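PDB 5LPI: centrosomal protein of 104 kDa from Homo sapiens, which is required for ciliogenesis and for structural integrity at the ciliary tip, this chain being its zinc finger array. Local coordinates for residues His35-Thr40 / His121-Ala126; Cys42-Gln47 / Glu56-Glu61; Asp91-Lys96 / His108-Pro113; Leu100-Pro105 / Glu115-Ala120. All blocks are in the same frame, centred on the assembly; numbering follows the deposited sequence.

Contact 1. Residues His35-Thr40 / His121-Ala126; sequences HCLMLT and HLMGPA. With ZN (zinc ion), chain G; ZN (zinc ion), chain H.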
loop_
_atom_site.group_PDB
_atom_site.type_symbol
_atom_site.label_atom_id
_atom_site.label_comp_id
_atom_site.label_asym_id
_atom_site.label_seq_id
_atom_site.Cartn_x
_atom_site.Cartn_y
_atom_site.Cartn_z
ATOM N N HIS A 35 -4.209 6.883 10.987
ATOM C CA HIS A 35 -4.932 7.842 10.152
ATOM C C HIS A 35 -4.467 7.942 8.710
ATOM O O HIS A 35 -5.301 8.164 7.837
ATOM C CB HIS A 35 -4.857 9.231 10.788
ATOM C CG HIS A 35 -5.422 9.273 12.167
ATOM N ND1 HIS A 35 -6.745 9.001 12.430
ATOM C CD2 HIS A 35 -4.841 9.528 13.364
ATOM C CE1 HIS A 35 -6.962 9.097 13.732
ATOM N NE2 HIS A 35 -5.824 9.417 14.321
ATOM N N CYS A 36 -3.168 7.819 8.426
ATOM C CA CYS A 36 -2.673 8.084 7.074
ATOM C C CYS A 36 -3.357 7.196 6.039
ATOM O O CYS A 36 -3.310 5.968 6.134
ATOM C CB CYS A 36 -1.161 7.880 7.008
ATOM S SG CYS A 36 -0.433 8.311 5.382
ATOM N N LEU A 37 -3.966 7.821 5.018
ATOM C CA LEU A 37 -4.704 7.061 4.009
ATOM C C LEU A 37 -3.796 6.225 3.113
ATOM O O LEU A 37 -4.281 5.306 2.447
ATOM C CB LEU A 37 -5.546 8.010 3.141
ATOM C CG LEU A 37 -6.647 8.775 3.880
ATOM C CD1 LEU A 37 -7.372 9.725 2.951
ATOM C CD2 LEU A 37 -7.626 7.817 4.533
ATOM N N MET A 38 -2.502 6.517 3.068
ATOM C CA MET A 38 -1.589 5.782 2.203
ATOM C C MET A 38 -1.015 4.539 2.865
ATOM O O MET A 38 -0.337 3.738 2.198
ATOM C CB MET A 38 -0.451 6.695 1.754
ATOM C CG MET A 38 -0.925 7.943 1.016
ATOM S SD MET A 38 -1.717 7.543 -0.565
ATOM C CE MET A 38 -0.351 6.696 -1.363
ATOM N N LEU A 39 -1.275 4.352 4.148
ATOM C CA LEU A 39 -0.709 3.253 4.905
ATOM C C LEU A 39 -1.820 2.343 5.407
ATOM O O LEU A 39 -2.997 2.720 5.459
ATOM C CB LEU A 39 0.114 3.776 6.096
ATOM C CG LEU A 39 1.104 4.896 5.800
ATOM C CD1 LEU A 39 1.755 5.379 7.109
ATOM C CD2 LEU A 39 2.175 4.460 4.792
ATOM N N THR A 40 -1.418 1.133 5.782
ATOM C CA THR A 40 -2.318 0.165 6.378
ATOM C C THR A 40 -1.552 -0.590 7.455
ATOM O O THR A 40 -0.321 -0.647 7.439
ATOM C CB THR A 40 -2.882 -0.790 5.307
ATOM O OG1 THR A 40 -3.896 -1.594 5.891
ATOM C CG2 THR A 40 -1.798 -1.714 4.760
ATOM N N HIS A 121 -5.685 7.468 -6.270
ATOM C CA HIS A 121 -6.467 6.255 -6.056
ATOM C C HIS A 121 -6.826 6.072 -4.587
ATOM O O HIS A 121 -7.987 5.836 -4.243
ATOM C CB HIS A 121 -5.695 5.038 -6.552
ATOM C CG HIS A 121 -6.444 3.757 -6.369
ATOM N ND1 HIS A 121 -7.448 3.357 -7.222
ATOM C CD2 HIS A 121 -6.363 2.804 -5.410
ATOM C CE1 HIS A 121 -7.944 2.205 -6.808
ATOM N NE2 HIS A 121 -7.297 1.846 -5.714
ATOM N N LEU A 122 -5.841 6.180 -3.706
ATOM C CA LEU A 122 -6.065 5.822 -2.306
ATOM C C LEU A 122 -6.761 6.929 -1.514
ATOM O O LEU A 122 -7.509 6.635 -0.577
ATOM C CB LEU A 122 -4.733 5.447 -1.659
ATOM C CG LEU A 122 -4.170 4.111 -2.166
ATOM C CD1 LEU A 122 -2.790 3.853 -1.585
ATOM C CD2 LEU A 122 -5.118 2.952 -1.820
ATOM N N MET A 123 -6.569 8.195 -1.888
ATOM C CA MET A 123 -7.105 9.305 -1.110
ATOM C C MET A 123 -8.170 10.120 -1.817
ATOM O O MET A 123 -8.928 10.825 -1.147
ATOM C CB MET A 123 -5.971 10.254 -0.715
ATOM C CG MET A 123 -4.803 9.506 -0.171
ATOM S SD MET A 123 -3.737 10.603 0.733
ATOM C CE MET A 123 -2.778 11.342 -0.519
ATOM N N GLY A 124 -8.233 10.063 -3.137
ATOM C CA GLY A 124 -9.093 10.950 -3.877
ATOM C C GLY A 124 -10.545 10.587 -3.685
ATOM O O GLY A 124 -10.882 9.574 -3.060
ATOM N N PRO A 125 -11.439 11.411 -4.221
ATOM C CA PRO A 125 -12.860 11.070 -4.187
ATOM C C PRO A 125 -13.174 10.027 -5.245
ATOM O O PRO A 125 -12.583 10.005 -6.328
ATOM C CB PRO A 125 -13.561 12.406 -4.486
ATOM C CG PRO A 125 -12.457 13.397 -4.846
ATOM C CD PRO A 125 -11.191 12.619 -5.023
ATOM N N ALA A 126 -14.110 9.140 -4.900
ATOM C CA ALA A 126 -14.539 8.051 -5.773
ATOM C C ALA A 126 -13.371 7.169 -6.204
ATOM O O ALA A 126 -13.430 6.522 -7.258
ATOM C CB ALA A 126 -15.288 8.578 -7.002
HETATM ZN ZN ZN G . 0.082 10.525 5.954
HETATM ZN ZN ZN H . -7.757 0.224 -4.491
#
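Across the two segments the touching is apolar: the turn C36-L39 packs on the end of helix 115-123, with no hydrogen bond between them. M123, with CG anti to its carbonyl carbon and the chain bent at chi3 (-82°), lays its CG between CB of L37 and SD of M38, 3.7 Å from each. The two methionines cross at about a right angle, and their sulfurs come to 3.9 Å, SD of M38 to SD of M123. M38 is bent at chi2 and chi3, and its tip reaches L122, where CE of M38 meets CD1 of L122 at 3.8 Å. L37 crosses M123 obliquely, its CD1 lying by CB and CG of M123. An alanine at M123 removes CG, SD and CE, and would probably loosen the packing of L37 and M38 on the helix end.

The hydrogen bonds lie within the turn or run to a third part of the chain. The type I turn is closed by N of L39 on O of C36 at 3.3 Å, while N of M38 gives a hydrogen bond to SG of C36, which with C13, C16 and H31 holds one zinc. N131 bonds to the carbonyl oxygens of both L37 and L122.

One residue before L122, NE2 of H121 binds a second zinc with C104, C107 and C128. The contact thus packs the closing cysteine turn of one zinc finger against the histidine-bearing helix of another, an interface between fingers of the array.

Contact 2. Residues Cys42-Gln47 / Glu56-Glu61; sequences CDHCKQ and EHLLTE. With ZN (zinc ion), chain F.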
loop_
_atom_site.group_PDB
_atom_site.type_symbol
_atom_site.label_atom_id
_atom_site.label_comp_id
_atom_site.label_asym_id
_atom_site.label_seq_id
_atom_site.Cartn_x
_atom_site.Cartn_y
_atom_site.Cartn_z
ATOM N N CYS A 42 -0.595 -4.153 8.666
ATOM C CA CYS A 42 -0.623 -5.545 8.219
ATOM C C CYS A 42 -1.360 -6.406 9.238
ATOM O O CYS A 42 -0.968 -6.459 10.410
ATOM C CB CYS A 42 0.793 -6.073 8.014
ATOM S SG CYS A 42 0.781 -7.783 7.475
ATOM N N ASP A 43 -2.424 -7.088 8.810
ATOM C CA ASP A 43 -3.169 -7.895 9.776
ATOM C C ASP A 43 -2.353 -9.095 10.261
ATOM O O ASP A 43 -2.625 -9.624 11.342
ATOM C CB ASP A 43 -4.493 -8.372 9.170
ATOM C CG ASP A 43 -5.473 -8.909 10.220
ATOM O OD1 ASP A 43 -5.353 -8.559 11.419
ATOM O OD2 ASP A 43 -6.377 -9.686 9.838
ATOM N N HIS A 44 -1.332 -9.502 9.509
ATOM C CA HIS A 44 -0.603 -10.717 9.840
ATOM C C HIS A 44 0.512 -10.473 10.854
ATOM O O HIS A 44 0.705 -11.293 11.756
ATOM C CB HIS A 44 -0.079 -11.331 8.541
ATOM C CG HIS A 44 -1.150 -11.480 7.506
ATOM N ND1 HIS A 44 -2.140 -12.432 7.603
ATOM C CD2 HIS A 44 -1.454 -10.729 6.419
ATOM C CE1 HIS A 44 -2.973 -12.303 6.582
ATOM N NE2 HIS A 44 -2.587 -11.265 5.859
ATOM N N CYS A 45 1.213 -9.335 10.759
ATOM C CA CYS A 45 2.325 -9.029 11.641
ATOM C C CYS A 45 2.096 -7.802 12.508
ATOM O O CYS A 45 2.913 -7.535 13.404
ATOM C CB CYS A 45 3.609 -8.831 10.818
ATOM S SG CYS A 45 3.653 -7.276 9.916
ATOM N N LYS A 46 1.020 -7.053 12.270
ATOM C CA LYS A 46 0.598 -5.850 12.996
ATOM C C LYS A 46 1.521 -4.653 12.788
ATOM O O LYS A 46 1.415 -3.662 13.531
ATOM C CB LYS A 46 0.413 -6.105 14.503
ATOM C CG LYS A 46 -0.324 -7.410 14.831
ATOM C CD LYS A 46 -1.697 -7.523 14.185
ATOM C CE LYS A 46 -2.367 -8.851 14.570
ATOM N NZ LYS A 46 -3.745 -8.954 14.010
ATOM N N GLN A 47 2.407 -4.693 11.796
ATOM C CA GLN A 47 3.224 -3.541 11.447
ATOM C C GLN A 47 2.462 -2.634 10.485
ATOM O O GLN A 47 1.614 -3.100 9.726
ATOM C CB GLN A 47 4.525 -3.976 10.780
ATOM C CG GLN A 47 5.403 -4.829 11.662
ATOM C CD GLN A 47 6.220 -3.994 12.611
ATOM O OE1 GLN A 47 5.959 -3.978 13.807
ATOM N NE2 GLN A 47 7.213 -3.284 12.080
ATOM N N GLU A 56 4.783 -6.558 -1.784
ATOM C CA GLU A 56 6.204 -6.790 -1.553
ATOM C C GLU A 56 6.491 -7.045 -0.077
ATOM O O GLU A 56 7.341 -7.879 0.260
ATOM C CB GLU A 56 7.021 -5.604 -2.059
ATOM C CG GLU A 56 8.512 -5.739 -1.771
ATOM C CD GLU A 56 9.340 -4.625 -2.384
ATOM O OE1 GLU A 56 9.168 -4.350 -3.590
ATOM O OE2 GLU A 56 10.162 -4.024 -1.661
ATOM N N HIS A 57 5.778 -6.348 0.818
ATOM C CA HIS A 57 5.904 -6.610 2.254
ATOM C C HIS A 57 5.530 -8.046 2.582
ATOM O O HIS A 57 6.293 -8.775 3.229
ATOM C CB HIS A 57 5.011 -5.651 3.059
ATOM C CG HIS A 57 4.806 -6.082 4.489
ATOM N ND1 HIS A 57 5.715 -5.807 5.490
ATOM C CD2 HIS A 57 3.815 -6.800 5.071
ATOM C CE1 HIS A 57 5.285 -6.321 6.629
ATOM N NE2 HIS A 57 4.132 -6.929 6.404
ATOM N N LEU A 58 4.341 -8.466 2.148
ATOM C CA LEU A 58 3.845 -9.792 2.487
ATOM C C LEU A 58 4.771 -10.884 1.967
ATOM O O LEU A 58 4.936 -11.922 2.613
ATOM C CB LEU A 58 2.428 -9.980 1.930
ATOM C CG LEU A 58 1.336 -9.103 2.559
ATOM C CD1 LEU A 58 0.064 -9.185 1.698
ATOM C CD2 LEU A 58 1.044 -9.517 4.026
ATOM N N LEU A 59 5.386 -10.667 0.805
ATOM C CA LEU A 59 6.184 -11.724 0.193
ATOM C C LEU A 59 7.630 -11.753 0.674
ATOM O O LEU A 59 8.237 -12.830 0.706
ATOM C CB LEU A 59 6.163 -11.577 -1.332
ATOM C CG LEU A 59 4.808 -11.793 -2.008
ATOM C CD1 LEU A 59 4.884 -11.446 -3.486
ATOM C CD2 LEU A 59 4.357 -13.231 -1.816
ATOM N N THR A 60 8.218 -10.601 1.024
ATOM C CA THR A 60 9.646 -10.553 1.300
ATOM C C THR A 60 10.024 -9.965 2.659
ATOM O O THR A 60 11.208 -9.984 3.006
ATOM C CB THR A 60 10.381 -9.763 0.201
ATOM O OG1 THR A 60 10.099 -8.368 0.341
ATOM C CG2 THR A 60 9.938 -10.214 -1.180
ATOM N N GLU A 61 9.080 -9.456 3.430
ATOM C CA GLU A 61 9.481 -8.730 4.630
ATOM C C GLU A 61 8.704 -9.131 5.875
ATOM O O GLU A 61 9.297 -9.219 6.958
ATOM C CB GLU A 61 9.317 -7.235 4.364
ATOM C CG GLU A 61 9.689 -6.335 5.511
ATOM C CD GLU A 61 9.531 -4.876 5.147
ATOM O OE1 GLU A 61 8.946 -4.588 4.082
ATOM O OE2 GLU A 61 9.994 -4.016 5.921
HETATM ZN ZN ZN F . 3.073 -8.104 7.740
#
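SG of C42 is the best-held polar atom here, gripped three times: by zinc at 2.3 Å, and by two weak hydrogen bonds from the backbone N of H44 and of C45. SG of C45 also binds the metal and takes a bond from N of Q47 at 3.4 Å, with the N-H aimed fairly straight at the sulfur (158°). Such N-H groups would be expected to offset some of the thiolates' negative charge.

From the helix, H57 swings CG anti to its backbone N and brings NE2 to the zinc at 2.1 Å. SG of C42 and SG of C45 both lie at the edge of the imidazole, each 3.6 Å from NE2 of H57, with C42 on the CD2 side and C45 on the CE1 side. C62, just after the helix, supplies the fourth zinc ligand.

Beside the metal, L58 reaches in with CD2, which touches CD2 of H44 at 3.7 Å and lies near SG of C42; the H44 and L58 side chains cross at about a right angle. The H44 ring also meets F68 edge-to-face. On the outer side of the loop, K46 curls back so that NZ bonds O of D43 and forms a salt bridge to OD1 of D43.

Two cysteines on a tight CxxC turn, a histidine on the following helix and a cysteine after it make this a zinc finger, with the loop between strands 39-41 and 48-50 as its zinc knuckle.

Contact 3. Residues Asp91-Lys96 / His108-Pro113; sequences DCNPAK and HENFSP. With ZN (zinc ion), chain E.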
loop_
_atom_site.group_PDB
_atom_site.type_symbol
_atom_site.label_atom_id
_atom_site.label_comp_id
_atom_site.label_asym_id
_atom_site.label_seq_id
_atom_site.Cartn_x
_atom_site.Cartn_y
_atom_site.Cartn_z
ATOM N N ASP A 91 -9.548 -16.679 -11.226
ATOM C CA ASP A 91 -10.526 -15.613 -11.053
ATOM C C ASP A 91 -9.905 -14.268 -10.702
ATOM O O ASP A 91 -10.626 -13.266 -10.673
ATOM C CB ASP A 91 -11.544 -15.992 -9.974
ATOM C CG ASP A 91 -12.445 -17.126 -10.405
ATOM O OD1 ASP A 91 -12.753 -17.212 -11.614
ATOM O OD2 ASP A 91 -12.837 -17.934 -9.537
ATOM N N CYS A 92 -8.600 -14.223 -10.437
ATOM C CA CYS A 92 -7.949 -12.975 -10.061
ATOM C C CYS A 92 -7.760 -12.080 -11.287
ATOM O O CYS A 92 -7.780 -12.539 -12.437
ATOM C CB CYS A 92 -6.597 -13.259 -9.400
ATOM S SG CYS A 92 -5.459 -14.209 -10.441
ATOM N N ASN A 93 -7.589 -10.783 -11.029
ATOM C CA ASN A 93 -7.380 -9.831 -12.112
ATOM C C ASN A 93 -5.920 -9.858 -12.556
ATOM O O ASN A 93 -5.029 -9.590 -11.738
ATOM C CB ASN A 93 -7.768 -8.426 -11.664
ATOM C CG ASN A 93 -7.588 -7.386 -12.782
ATOM O OD1 ASN A 93 -7.525 -7.729 -13.971
ATOM N ND2 ASN A 93 -7.479 -6.121 -12.396
ATOM N N PRO A 94 -5.629 -10.152 -13.823
ATOM C CA PRO A 94 -4.225 -10.268 -14.243
ATOM C C PRO A 94 -3.455 -8.970 -14.040
ATOM O O PRO A 94 -4.007 -7.869 -14.119
ATOM C CB PRO A 94 -4.330 -10.633 -15.728
ATOM C CG PRO A 94 -5.677 -11.287 -15.851
ATOM C CD PRO A 94 -6.560 -10.539 -14.902
ATOM N N ALA A 95 -2.164 -9.116 -13.759
ATOM C CA ALA A 95 -1.292 -7.975 -13.532
ATOM C C ALA A 95 -0.662 -7.516 -14.843
ATOM O O ALA A 95 -0.649 -8.238 -15.844
ATOM C CB ALA A 95 -0.201 -8.323 -12.518
ATOM N N LYS A 96 -0.145 -6.297 -14.823
ATOM C CA LYS A 96 0.533 -5.679 -15.952
ATOM C C LYS A 96 1.910 -5.216 -15.503
ATOM O O LYS A 96 2.148 -5.044 -14.304
ATOM C CB LYS A 96 -0.294 -4.500 -16.479
ATOM C CG LYS A 96 -1.698 -4.905 -16.877
ATOM C CD LYS A 96 -2.539 -3.704 -17.246
ATOM C CE LYS A 96 -3.639 -4.096 -18.221
ATOM N NZ LYS A 96 -4.942 -3.475 -17.892
ATOM N N HIS A 108 -7.613 -4.600 -6.115
ATOM C CA HIS A 108 -7.140 -5.400 -7.249
ATOM C C HIS A 108 -7.258 -4.693 -8.596
ATOM O O HIS A 108 -7.267 -5.355 -9.634
ATOM C CB HIS A 108 -7.868 -6.746 -7.320
ATOM C CG HIS A 108 -8.015 -7.403 -5.990
ATOM N ND1 HIS A 108 -6.941 -7.934 -5.302
ATOM C CD2 HIS A 108 -9.097 -7.569 -5.193
ATOM C CE1 HIS A 108 -7.364 -8.430 -4.153
ATOM N NE2 HIS A 108 -8.664 -8.211 -4.057
ATOM N N GLU A 109 -7.319 -3.364 -8.624
ATOM C CA GLU A 109 -7.384 -2.642 -9.887
ATOM C C GLU A 109 -5.986 -2.280 -10.374
ATOM O O GLU A 109 -5.088 -1.977 -9.574
ATOM C CB GLU A 109 -8.245 -1.383 -9.744
ATOM C CG GLU A 109 -9.691 -1.712 -9.385
ATOM C CD GLU A 109 -10.557 -0.480 -9.176
ATOM O OE1 GLU A 109 -10.046 0.663 -9.315
ATOM O OE2 GLU A 109 -11.757 -0.666 -8.883
ATOM N N ASN A 110 -5.800 -2.360 -11.688
ATOM C CA ASN A 110 -4.623 -1.823 -12.352
ATOM C C ASN A 110 -4.972 -0.427 -12.856
ATOM O O ASN A 110 -6.049 -0.210 -13.421
ATOM C CB ASN A 110 -4.173 -2.707 -13.529
ATOM C CG ASN A 110 -3.887 -4.168 -13.120
ATOM O OD1 ASN A 110 -3.169 -4.442 -12.150
ATOM N ND2 ASN A 110 -4.437 -5.106 -13.889
ATOM N N PHE A 111 -4.075 0.528 -12.644
ATOM C CA PHE A 111 -4.390 1.887 -13.057
ATOM C C PHE A 111 -3.095 2.615 -13.373
ATOM O O PHE A 111 -2.005 2.047 -13.255
ATOM C CB PHE A 111 -5.229 2.588 -11.992
ATOM C CG PHE A 111 -4.568 2.662 -10.638
ATOM C CD1 PHE A 111 -4.590 1.574 -9.761
ATOM C CD2 PHE A 111 -3.937 3.830 -10.234
ATOM C CE1 PHE A 111 -3.994 1.651 -8.506
ATOM C CE2 PHE A 111 -3.341 3.922 -8.970
ATOM C CZ PHE A 111 -3.371 2.830 -8.109
ATOM N N SER A 112 -3.243 3.880 -13.828
ATOM C CA SER A 112 -2.162 4.783 -14.207
ATOM C C SER A 112 -0.962 4.607 -13.281
ATOM O O SER A 112 -1.127 4.557 -12.055
ATOM C CB SER A 112 -2.639 6.240 -14.173
ATOM O OG SER A 112 -3.853 6.436 -14.883
ATOM N N PRO A 113 0.248 4.494 -13.812
ATOM C CA PRO A 113 1.414 4.307 -12.945
ATOM C C PRO A 113 1.847 5.612 -12.283
ATOM O O PRO A 113 1.501 6.718 -12.714
ATOM C CB PRO A 113 2.490 3.790 -13.910
ATOM C CG PRO A 113 2.123 4.364 -15.221
ATOM C CD PRO A 113 0.617 4.533 -15.242
HETATM ZN ZN ZN E . -3.928 -14.523 -8.794
HETATM O O HOH W 1 -0.415 -4.390 -12.565
#
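Two asparagines carry this surface contact, each giving one amide N-H to a carbonyl of the opposite segment. ND2 of N93 gives to O of H108 at 2.9 Å, a bond almost straight at hydrogen (168°) that arrives nearly along the C=O axis and within the plane of the N93 amide. In return, ND2 of N110 gives to O of P94 at 2.8 Å, again close to the C=O axis and to the amide's own plane. O of P94 takes a second, weak bond from NH1 of R103. N93 has CG anti to its backbone N and N110 has CG anti to its carbonyl carbon, so the side chains meet tip to tip, their amide planes 41° apart. The two ND2 atoms, both donors, stand 3.5 Å apart.

OD1 of N110 is satisfied as well. It accepts from NH1 of R103 in the neighbouring strand and lies 2.8 Å from a water placed to donate to it; that water accepts from N of K96 at 3.0 Å. R103 bonds O of N93 through NH2, so one guanidinium serves both segments. The imidazole of H108 leads away from the contact, and its ND1 is hydrogen-bonded to OE2 of E76. The CG and CD methylenes of K96 cross N110 obliquely, CD coming within 4.2 Å of CB of N110.

C92 binds the zinc held with C71, C74 and H86. What results is a polar junction between consecutive zinc fingers: the exit from one site is bound by side-chain amides to the hairpin of strands 102-103 and 110-111.

Contact 4. Residues Leu100-Pro105 / Glu115-Ala120; sequences LANRCP and EEAWKA. With ZN (zinc ion), chain H.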
loop_
_atom_site.group_PDB
_atom_site.type_symbol
_atom_site.label_atom_id
_atom_site.label_comp_id
_atom_site.label_asym_id
_atom_site.label_seq_id
_atom_site.Cartn_x
_atom_site.Cartn_y
_atom_site.Cartn_z
ATOM N N LEU A 100 3.953 -0.026 -16.584
ATOM C CA LEU A 100 2.731 0.329 -17.285
ATOM C C LEU A 100 1.586 0.652 -16.340
ATOM O O LEU A 100 0.695 1.423 -16.715
ATOM C CB LEU A 100 2.315 -0.803 -18.231
ATOM C CG LEU A 100 2.943 -0.843 -19.629
ATOM C CD1 LEU A 100 4.437 -0.578 -19.582
ATOM C CD2 LEU A 100 2.656 -2.187 -20.323
ATOM N N ALA A 101 1.594 0.110 -15.117
ATOM C CA ALA A 101 0.438 0.271 -14.246
ATOM C C ALA A 101 0.794 0.065 -12.776
ATOM O O ALA A 101 1.572 -0.830 -12.427
ATOM C CB ALA A 101 -0.677 -0.704 -14.650
ATOM N N ASN A 102 0.205 0.900 -11.924
ATOM C CA ASN A 102 0.057 0.574 -10.511
ATOM C C ASN A 102 -0.991 -0.515 -10.319
ATOM O O ASN A 102 -1.983 -0.589 -11.047
ATOM C CB ASN A 102 -0.396 1.789 -9.712
ATOM C CG ASN A 102 0.649 2.840 -9.603
ATOM O OD1 ASN A 102 1.838 2.557 -9.723
ATOM N ND2 ASN A 102 0.217 4.079 -9.359
ATOM N N ARG A 103 -0.797 -1.322 -9.280
ATOM C CA ARG A 103 -1.731 -2.378 -8.917
ATOM C C ARG A 103 -2.128 -2.198 -7.460
ATOM O O ARG A 103 -1.275 -2.282 -6.570
ATOM C CB ARG A 103 -1.105 -3.759 -9.129
ATOM C CG ARG A 103 -1.851 -4.895 -8.453
ATOM C CD ARG A 103 -3.286 -4.995 -8.948
ATOM N NE ARG A 103 -3.891 -6.294 -8.648
ATOM C CZ ARG A 103 -4.247 -7.191 -9.568
ATOM N NH1 ARG A 103 -4.066 -6.936 -10.867
ATOM N NH2 ARG A 103 -4.807 -8.337 -9.194
ATOM N N CYS A 104 -3.408 -1.952 -7.220
ATOM C CA CYS A 104 -3.892 -1.812 -5.848
ATOM C C CYS A 104 -4.079 -3.188 -5.236
ATOM O O CYS A 104 -4.858 -3.988 -5.765
ATOM C CB CYS A 104 -5.214 -1.060 -5.774
ATOM S SG CYS A 104 -5.705 -0.790 -4.046
ATOM N N PRO A 105 -3.391 -3.508 -4.140
ATOM C CA PRO A 105 -3.602 -4.806 -3.493
ATOM C C PRO A 105 -4.888 -4.877 -2.680
ATOM O O PRO A 105 -5.251 -5.971 -2.222
ATOM C CB PRO A 105 -2.378 -4.930 -2.584
ATOM C CG PRO A 105 -2.171 -3.493 -2.104
ATOM C CD PRO A 105 -2.469 -2.647 -3.367
ATOM N N GLU A 115 3.466 7.872 -8.592
ATOM C CA GLU A 115 3.127 8.233 -7.216
ATOM C C GLU A 115 1.872 9.097 -7.159
ATOM O O GLU A 115 1.025 8.911 -6.278
ATOM C CB GLU A 115 4.306 8.952 -6.553
ATOM C CG GLU A 115 4.052 9.370 -5.111
ATOM C CD GLU A 115 3.758 8.183 -4.188
ATOM O OE1 GLU A 115 4.250 7.064 -4.451
ATOM O OE2 GLU A 115 3.021 8.374 -3.197
ATOM N N GLU A 116 1.743 10.048 -8.089
ATOM C CA GLU A 116 0.557 10.900 -8.139
ATOM C C GLU A 116 -0.712 10.071 -8.312
ATOM O O GLU A 116 -1.749 10.366 -7.701
ATOM C CB GLU A 116 0.709 11.910 -9.280
ATOM C CG GLU A 116 -0.443 12.889 -9.465
ATOM C CD GLU A 116 -0.243 13.796 -10.689
ATOM O OE1 GLU A 116 -0.574 13.365 -11.816
ATOM O OE2 GLU A 116 0.263 14.929 -10.524
ATOM N N ALA A 117 -0.646 9.029 -9.142
ATOM C CA ALA A 117 -1.776 8.115 -9.307
ATOM C C ALA A 117 -2.072 7.340 -8.027
ATOM O O ALA A 117 -3.243 7.141 -7.673
ATOM C CB ALA A 117 -1.498 7.145 -10.448
ATOM N N TRP A 118 -1.035 6.853 -7.341
ATOM C CA TRP A 118 -1.259 6.175 -6.065
ATOM C C TRP A 118 -2.047 7.060 -5.108
ATOM O O TRP A 118 -3.026 6.621 -4.491
ATOM C CB TRP A 118 0.072 5.776 -5.429
ATOM C CG TRP A 118 0.523 4.416 -5.795
ATOM C CD1 TRP A 118 1.675 4.077 -6.451
ATOM C CD2 TRP A 118 -0.169 3.199 -5.537
ATOM N NE1 TRP A 118 1.745 2.711 -6.604
ATOM C CE2 TRP A 118 0.619 2.150 -6.058
ATOM C CE3 TRP A 118 -1.371 2.886 -4.890
ATOM C CZ2 TRP A 118 0.235 0.811 -5.967
ATOM C CZ3 TRP A 118 -1.752 1.549 -4.804
ATOM C CH2 TRP A 118 -0.955 0.533 -5.340
ATOM N N LYS A 119 -1.619 8.313 -4.962
ATOM C CA LYS A 119 -2.317 9.215 -4.052
ATOM C C LYS A 119 -3.759 9.429 -4.487
ATOM O O LYS A 119 -4.672 9.399 -3.656
ATOM C CB LYS A 119 -1.580 10.555 -3.959
ATOM C CG LYS A 119 -0.280 10.495 -3.165
ATOM C CD LYS A 119 0.208 11.919 -2.857
ATOM C CE LYS A 119 1.445 11.924 -1.964
ATOM N NZ LYS A 119 2.658 11.461 -2.697
ATOM N N ALA A 120 -3.989 9.638 -5.787
ATOM C CA ALA A 120 -5.352 9.889 -6.243
ATOM C C ALA A 120 -6.237 8.660 -6.049
ATOM O O ALA A 120 -7.419 8.780 -5.698
ATOM C CB ALA A 120 -5.338 10.334 -7.706
HETATM ZN ZN ZN H . -7.757 0.224 -4.491
#
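The indole of W118 is the centre of this contact, and N102 lies over one of its faces. The amide is stacked at 25° to the ring plane, with CG 3.1 Å above it and shifted toward the rim, while CB of N102 makes a CH-pi contact 4.1 Å from the centroid of the five-membered ring. OD1 of N102 stands close to NE1 of W118, but the angle is too poor for a hydrogen bond. At the ring's far edge, near its plane, the carbonyl O of R103 comes to 3.1 Å from CH2 of W118, and CD of P105 lies 4.0 Å from that same carbon. Chi1 of W118, unusual at -91°, carries the ring toward the strand.

Behind these, N102 is held by ND2 on O of G114, just before the helix. F111 of the neighbouring strand meets W118 edge-to-face. R103 turns its side chain away to E76, N93 and N110, and SG of C104 binds the zinc with C107, H121 and C128. A leucine at W118 has no indole face for N102 and no ring edge for R103 and P105, and would probably disturb how the helix sits on the strand.

The pair rests on amide-on-indole stacking, a carbonyl oxygen at the ring edge and apolar contacts, with no hydrogen bond between the two segments; directional bonds lie around it, such as N102 to G114 and C104 to zinc, so the fit between helix and strand probably depends on shape more than on direction.

Contacts 1, 2 and 4 are partly buried, whereas contact 3 lies at the surface, and the chemistry differs from one to the next: sulfur and carbon packing in contact 1, metal ligation in contact 2, an amide on an indole in contact 4, side-chain amides on carbonyls in contact 3. Contacts 1 and 4 share helix 115-123 and the zinc of C104 and H121, M38 lying against K119. Contacts 3 and 4 share the hairpin 102-103/110-111, where F111 N meets N102 O at 2.9 Å. Contact 2 stands apart, about 19 Å between centres from contact 4. Contacts 2 and 4 each lie within a single finger, while contacts 1 and 3 join different fingers.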